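PDB 3FBT: chorismate mutase and shikimate 5-dehydrogenase fusion protein from Clostridium acetobutylicum, which probably catalyses, through the shikimate dehydrogenase part that forms this chain, the reversible NADPH-linked reduction of 3-dehydroshikimate to shikimate in chorismate biosynthesis. Local coordinates for residues A[182-196]-A[212-224]. Numbering follows the deposited sequence.
Sequences IINCTPKGMYPKEGE and DLIYNPVETLFLK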
loop_
_atom_site.group_PDB
_atom_site.type_symbol
_atom_site.label_atom_id
_atom_site.label_comp_id
_atom_site.label_asym_id
_atom_site.label_seq_id
_atom_site.Cartn_x
_atom_site.Cartn_y
_atom_site.Cartn_z
ATOM N N ILE A 182 -34.671 -14.283 15.302
ATOM C CA ILE A 182 -34.644 -14.493 13.867
ATOM C C ILE A 182 -33.640 -13.508 13.235
ATOM O O ILE A 182 -33.657 -12.301 13.512
ATOM C CB ILE A 182 -36.077 -14.327 13.201
ATOM C CG1 ILE A 182 -36.025 -14.438 11.687
ATOM C CG2 ILE A 182 -36.731 -13.008 13.574
ATOM C CD1 ILE A 182 -37.426 -14.153 10.974
ATOM N N ILE A 183 -32.769 -14.061 12.391
ATOM C CA ILE A 183 -31.569 -13.361 11.901
ATOM C C ILE A 183 -31.523 -13.389 10.372
ATOM O O ILE A 183 -31.513 -14.465 9.775
ATOM C CB ILE A 183 -30.312 -14.059 12.448
ATOM C CG1 ILE A 183 -30.368 -14.121 13.979
ATOM C CG2 ILE A 183 -29.005 -13.344 11.942
ATOM C CD1 ILE A 183 -29.635 -15.293 14.536
ATOM N N ASN A 184 -31.466 -12.233 9.752
ATOM C CA ASN A 184 -31.368 -12.142 8.319
ATOM C C ASN A 184 -29.921 -12.195 7.876
ATOM O O ASN A 184 -29.135 -11.324 8.212
ATOM C CB ASN A 184 -31.895 -10.810 7.851
ATOM C CG ASN A 184 -31.787 -10.683 6.385
ATOM O OD1 ASN A 184 -32.122 -11.634 5.675
ATOM N ND2 ASN A 184 -31.273 -9.529 5.887
ATOM N N CYS A 185 -29.565 -13.223 7.131
ATOM C CA CYS A 185 -28.243 -13.314 6.542
ATOM C C CYS A 185 -28.297 -13.190 5.010
ATOM O O CYS A 185 -27.288 -13.396 4.341
ATOM C CB CYS A 185 -27.642 -14.668 6.941
ATOM S SG CYS A 185 -27.011 -14.633 8.610
ATOM N N THR A 186 -29.465 -12.838 4.471
ATOM C CA THR A 186 -29.703 -12.756 3.020
ATOM C C THR A 186 -29.427 -11.366 2.517
ATOM O O THR A 186 -29.345 -10.463 3.297
ATOM C CB THR A 186 -31.257 -12.980 2.591
ATOM O OG1 THR A 186 -32.005 -11.781 2.829
ATOM C CG2 THR A 186 -31.894 -14.096 3.320
ATOM N N PRO A 187 -29.371 -11.193 1.177
ATOM C CA PRO A 187 -29.200 -9.787 0.689
ATOM C C PRO A 187 -30.462 -8.969 0.501
ATOM O O PRO A 187 -30.343 -7.802 0.129
ATOM C CB PRO A 187 -28.482 -9.929 -0.679
ATOM C CG PRO A 187 -28.762 -11.346 -1.102
ATOM C CD PRO A 187 -28.803 -12.169 0.229
ATOM N N LYS A 188 -31.634 -9.520 0.825
ATOM C CA LYS A 188 -32.894 -8.762 0.742
ATOM C C LYS A 188 -32.925 -7.732 1.825
ATOM O O LYS A 188 -32.672 -8.035 2.986
ATOM C CB LYS A 188 -34.095 -9.677 0.909
ATOM C CG LYS A 188 -33.944 -10.982 0.211
ATOM C CD LYS A 188 -35.278 -11.410 -0.257
ATOM C CE LYS A 188 -35.152 -12.426 -1.403
ATOM N NZ LYS A 188 -36.540 -12.954 -1.504
ATOM N N GLY A 189 -33.211 -6.514 1.445
ATOM C CA GLY A 189 -33.212 -5.398 2.389
ATOM C C GLY A 189 -32.100 -4.370 2.135
ATOM O O GLY A 189 -32.189 -3.222 2.628
ATOM N N MET A 190 -31.039 -4.789 1.435
ATOM C CA MET A 190 -29.915 -3.877 1.070
ATOM C C MET A 190 -29.834 -3.683 -0.407
ATOM O O MET A 190 -30.233 -4.565 -1.156
ATOM C CB MET A 190 -28.559 -4.362 1.606
ATOM C CG MET A 190 -27.861 -5.576 0.971
ATOM S SD MET A 190 -26.112 -5.777 1.636
ATOM C CE MET A 190 -25.594 -4.140 1.611
ATOM N N TYR A 191 -29.300 -2.535 -0.839
ATOM C CA TYR A 191 -29.191 -2.244 -2.265
ATOM C C TYR A 191 -28.661 -3.484 -3.001
ATOM O O TYR A 191 -27.758 -4.137 -2.491
ATOM C CB TYR A 191 -28.276 -1.075 -2.491
ATOM C CG TYR A 191 -28.128 -0.756 -3.957
ATOM C CD1 TYR A 191 -29.086 0.026 -4.628
ATOM C CD2 TYR A 191 -27.067 -1.305 -4.691
ATOM C CE1 TYR A 191 -28.965 0.295 -5.972
ATOM C CE2 TYR A 191 -26.926 -1.044 -6.020
ATOM C CZ TYR A 191 -27.878 -0.246 -6.658
ATOM O OH TYR A 191 -27.701 -0.001 -7.994
ATOM N N PRO A 192 -29.200 -3.816 -4.197
ATOM C CA PRO A 192 -30.283 -3.154 -4.949
ATOM C C PRO A 192 -31.597 -3.841 -4.666
ATOM O O PRO A 192 -32.476 -3.821 -5.523
ATOM C CB PRO A 192 -29.910 -3.431 -6.401
ATOM C CG PRO A 192 -29.342 -4.787 -6.345
ATOM C CD PRO A 192 -28.665 -4.952 -4.965
ATOM N N LYS A 193 -31.727 -4.465 -3.489
ATOM C CA LYS A 193 -32.955 -5.162 -3.140
ATOM C C LYS A 193 -33.606 -4.537 -1.929
ATOM O O LYS A 193 -34.232 -5.236 -1.137
ATOM C CB LYS A 193 -32.666 -6.647 -2.850
ATOM C CG LYS A 193 -31.974 -7.390 -3.979
ATOM C CD LYS A 193 -31.721 -8.849 -3.580
ATOM C CE LYS A 193 -30.584 -9.516 -4.375
ATOM N NZ LYS A 193 -31.004 -9.851 -5.779
ATOM N N GLU A 194 -33.470 -3.228 -1.791
ATOM C CA GLU A 194 -33.850 -2.553 -0.565
ATOM C C GLU A 194 -35.359 -2.552 -0.180
ATOM O O GLU A 194 -35.714 -2.423 0.986
ATOM C CB GLU A 194 -33.316 -1.112 -0.601
ATOM C CG GLU A 194 -33.062 -0.527 0.788
ATOM C CD GLU A 194 -32.681 0.963 0.778
ATOM O OE1 GLU A 194 -31.964 1.407 -0.159
ATOM O OE2 GLU A 194 -33.080 1.690 1.723
ATOM N N GLY A 195 -36.264 -2.650 -1.131
ATOM C CA GLY A 195 -37.682 -2.611 -0.735
ATOM C C GLY A 195 -38.249 -3.990 -0.444
ATOM O O GLY A 195 -39.461 -4.155 -0.325
ATOM N N GLU A 196 -37.354 -4.980 -0.335
ATOM C CA GLU A 196 -37.747 -6.348 -0.087
ATOM C C GLU A 196 -37.370 -6.730 1.309
ATOM O O GLU A 196 -36.390 -6.234 1.894
ATOM C CB GLU A 196 -36.980 -7.334 -0.969
ATOM C CG GLU A 196 -37.450 -7.516 -2.371
ATOM C CD GLU A 196 -36.608 -8.546 -3.068
ATOM O OE1 GLU A 196 -36.439 -9.642 -2.504
ATOM O OE2 GLU A 196 -36.098 -8.266 -4.168
ATOM N N ASP A 212 -30.847 -8.000 11.836
ATOM C CA ASP A 212 -30.424 -7.942 10.436
ATOM C C ASP A 212 -28.919 -7.641 10.341
ATOM O O ASP A 212 -28.431 -6.719 10.962
ATOM C CB ASP A 212 -31.160 -6.846 9.695
ATOM C CG ASP A 212 -31.212 -7.111 8.189
ATOM O OD1 ASP A 212 -30.301 -7.803 7.695
ATOM O OD2 ASP A 212 -32.200 -6.679 7.504
ATOM N N LEU A 213 -28.172 -8.401 9.563
ATOM C CA LEU A 213 -26.732 -8.103 9.413
ATOM C C LEU A 213 -26.491 -6.955 8.436
ATOM O O LEU A 213 -25.382 -6.446 8.338
ATOM C CB LEU A 213 -25.925 -9.316 8.957
ATOM C CG LEU A 213 -25.320 -10.302 9.915
ATOM C CD1 LEU A 213 -26.403 -10.871 10.838
ATOM C CD2 LEU A 213 -24.776 -11.327 9.004
ATOM N N ILE A 214 -27.522 -6.562 7.705
ATOM C CA ILE A 214 -27.529 -5.316 6.969
ATOM C C ILE A 214 -27.525 -4.081 7.883
ATOM O O ILE A 214 -28.275 -4.034 8.891
ATOM C CB ILE A 214 -28.788 -5.273 6.143
ATOM C CG1 ILE A 214 -28.776 -6.490 5.181
ATOM C CG2 ILE A 214 -28.942 -3.845 5.452
ATOM C CD1 ILE A 214 -30.146 -6.777 4.518
ATOM N N TYR A 215 -26.706 -3.073 7.525
ATOM C CA TYR A 215 -26.545 -1.820 8.329
ATOM C C TYR A 215 -26.832 -0.602 7.459
ATOM O O TYR A 215 -26.857 0.539 7.929
ATOM C CB TYR A 215 -25.092 -1.660 8.886
ATOM C CG TYR A 215 -24.016 -1.807 7.822
ATOM C CD1 TYR A 215 -23.669 -0.743 6.967
ATOM C CD2 TYR A 215 -23.400 -3.019 7.632
ATOM C CE1 TYR A 215 -22.692 -0.917 5.944
ATOM C CE2 TYR A 215 -22.465 -3.202 6.656
ATOM C CZ TYR A 215 -22.109 -2.163 5.831
ATOM O OH TYR A 215 -21.182 -2.458 4.885
ATOM N N ASN A 216 -26.963 -0.806 6.163
ATOM C CA ASN A 216 -27.406 0.286 5.331
ATOM C C ASN A 216 -28.363 -0.320 4.366
ATOM O O ASN A 216 -27.935 -1.142 3.549
ATOM C CB ASN A 216 -26.236 0.854 4.545
ATOM C CG ASN A 216 -26.644 2.024 3.684
ATOM O OD1 ASN A 216 -27.740 2.578 3.847
ATOM N ND2 ASN A 216 -25.773 2.412 2.754
ATOM N N PRO A 217 -29.657 0.053 4.456
ATOM C CA PRO A 217 -30.216 1.106 5.334
ATOM C C PRO A 217 -30.237 0.748 6.804
ATOM O O PRO A 217 -30.130 -0.456 7.156
ATOM C CB PRO A 217 -31.652 1.316 4.793
ATOM C CG PRO A 217 -31.943 0.089 3.962
ATOM C CD PRO A 217 -30.637 -0.450 3.478
ATOM N N VAL A 218 -30.313 1.752 7.684
ATOM C CA VAL A 218 -30.216 1.439 9.123
ATOM C C VAL A 218 -31.473 0.733 9.634
ATOM O O VAL A 218 -31.458 0.054 10.654
ATOM C CB VAL A 218 -29.853 2.648 10.055
ATOM C CG1 VAL A 218 -28.357 3.008 9.923
ATOM C CG2 VAL A 218 -30.728 3.828 9.771
ATOM N N GLU A 219 -32.549 0.902 8.894
ATOM C CA GLU A 219 -33.771 0.148 9.116
ATOM C C GLU A 219 -34.203 -0.423 7.780
ATOM O O GLU A 219 -34.645 0.304 6.894
ATOM C CB GLU A 219 -34.879 1.049 9.656
ATOM C CG GLU A 219 -36.125 0.275 10.097
ATOM C CD GLU A 219 -37.340 1.152 10.336
ATOM O OE1 GLU A 219 -37.883 1.759 9.367
ATOM O OE2 GLU A 219 -37.759 1.210 11.503
ATOM N N THR A 220 -34.004 -1.732 7.621
ATOM C CA THR A 220 -34.582 -2.478 6.540
ATOM C C THR A 220 -36.135 -2.659 6.717
ATOM O O THR A 220 -36.657 -2.631 7.832
ATOM C CB THR A 220 -33.929 -3.863 6.461
ATOM O OG1 THR A 220 -34.053 -4.525 7.722
ATOM C CG2 THR A 220 -32.409 -3.781 6.108
ATOM N N LEU A 221 -36.856 -2.879 5.626
ATOM C CA LEU A 221 -38.237 -3.363 5.715
ATOM C C LEU A 221 -38.313 -4.442 6.788
ATOM O O LEU A 221 -39.142 -4.394 7.708
ATOM C CB LEU A 221 -38.706 -3.905 4.355
ATOM C CG LEU A 221 -40.214 -4.172 4.164
ATOM C CD1 LEU A 221 -41.058 -2.914 4.528
ATOM C CD2 LEU A 221 -40.514 -4.623 2.742
ATOM N N PHE A 222 -37.417 -5.418 6.696
ATOM C CA PHE A 222 -37.376 -6.459 7.691
ATOM C C PHE A 222 -37.370 -5.927 9.118
ATOM O O PHE A 222 -38.070 -6.501 9.972
ATOM C CB PHE A 222 -36.175 -7.368 7.458
ATOM C CG PHE A 222 -35.906 -8.370 8.558
ATOM C CD1 PHE A 222 -36.683 -9.494 8.672
ATOM C CD2 PHE A 222 -34.818 -8.223 9.423
ATOM C CE1 PHE A 222 -36.411 -10.420 9.610
ATOM C CE2 PHE A 222 -34.502 -9.169 10.355
ATOM C CZ PHE A 222 -35.314 -10.279 10.459
ATOM N N LEU A 223 -36.554 -4.902 9.410
ATOM C CA LEU A 223 -36.509 -4.335 10.736
ATOM C C LEU A 223 -37.683 -3.373 11.133
ATOM O O LEU A 223 -38.065 -3.307 12.308
ATOM C CB LEU A 223 -35.165 -3.658 10.975
ATOM C CG LEU A 223 -33.930 -4.574 11.026
ATOM C CD1 LEU A 223 -32.732 -3.677 11.214
ATOM C CD2 LEU A 223 -34.024 -5.611 12.182
ATOM N N LYS A 224 -38.208 -2.619 10.174
ATOM C CA LYS A 224 -39.428 -1.842 10.398
ATOM C C LYS A 224 -40.514 -2.793 10.925
ATOM O O LYS A 224 -41.012 -2.664 12.088
ATOM C CB LYS A 224 -39.892 -1.205 9.082
ATOM C CG LYS A 224 -41.171 -0.392 9.247
ATOM C CD LYS A 224 -41.908 -0.224 7.962
ATOM C CE LYS A 224 -41.008 0.387 6.863
ATOM N NZ LYS A 224 -41.835 1.173 5.861
HETATM O O HOH W 1 -35.859 -5.795 4.667
#
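Asn-184 and Asp-212, paired where two parallel strands end, illustrate how one amide and one carboxylate can organise two neighbouring loops. Their side chains lie alongside each other with the flat groups turned 81° apart. Asn-184 ND2 donates to Asp-212 OD1 at 2.7 Å in a nearly straight bond (166°); the acceptor lies near the amide plane, whereas ND2 comes from above the carboxylate plane. Ile-214 N reaches the same oxygen from the opposite face, closing an Asx turn, while Thr-220 OG1 bonds to Asp-212 OD2 at 2.8 Å. That hydroxyl also accepts from Leu-223 N, a relay that links the carboxylate to the capping bond of helix 221-228 and probably helps fix the hydroxyl. Asn-184 OD1 turns back to its own loop, taking Thr-186 OG1 on an in-plane lone pair and Thr-186 N from above the plane.

Phe-222 and Ile-214 pack against this polar pair. With CG anti to the backbone N (chi1 171°), the Phe-222 ring reaches back to the strand, one face over Asn-184 CB, offset toward the rim, and its edge at Ile-182 O. Ile-214 sends CD1 to within 3.2 Å of Lys-188 O, beside Gly-189, whose carbonyl rests on Pro-217 CD and Thr-220 CG2.

Leu-213 is predicted to contact NADP(+) and Tyr-215 to bind shikimate. Such loops at the carboxyl ends of parallel strands are characteristic of the Rossmann-type nucleotide-binding domain of shikimate dehydrogenases.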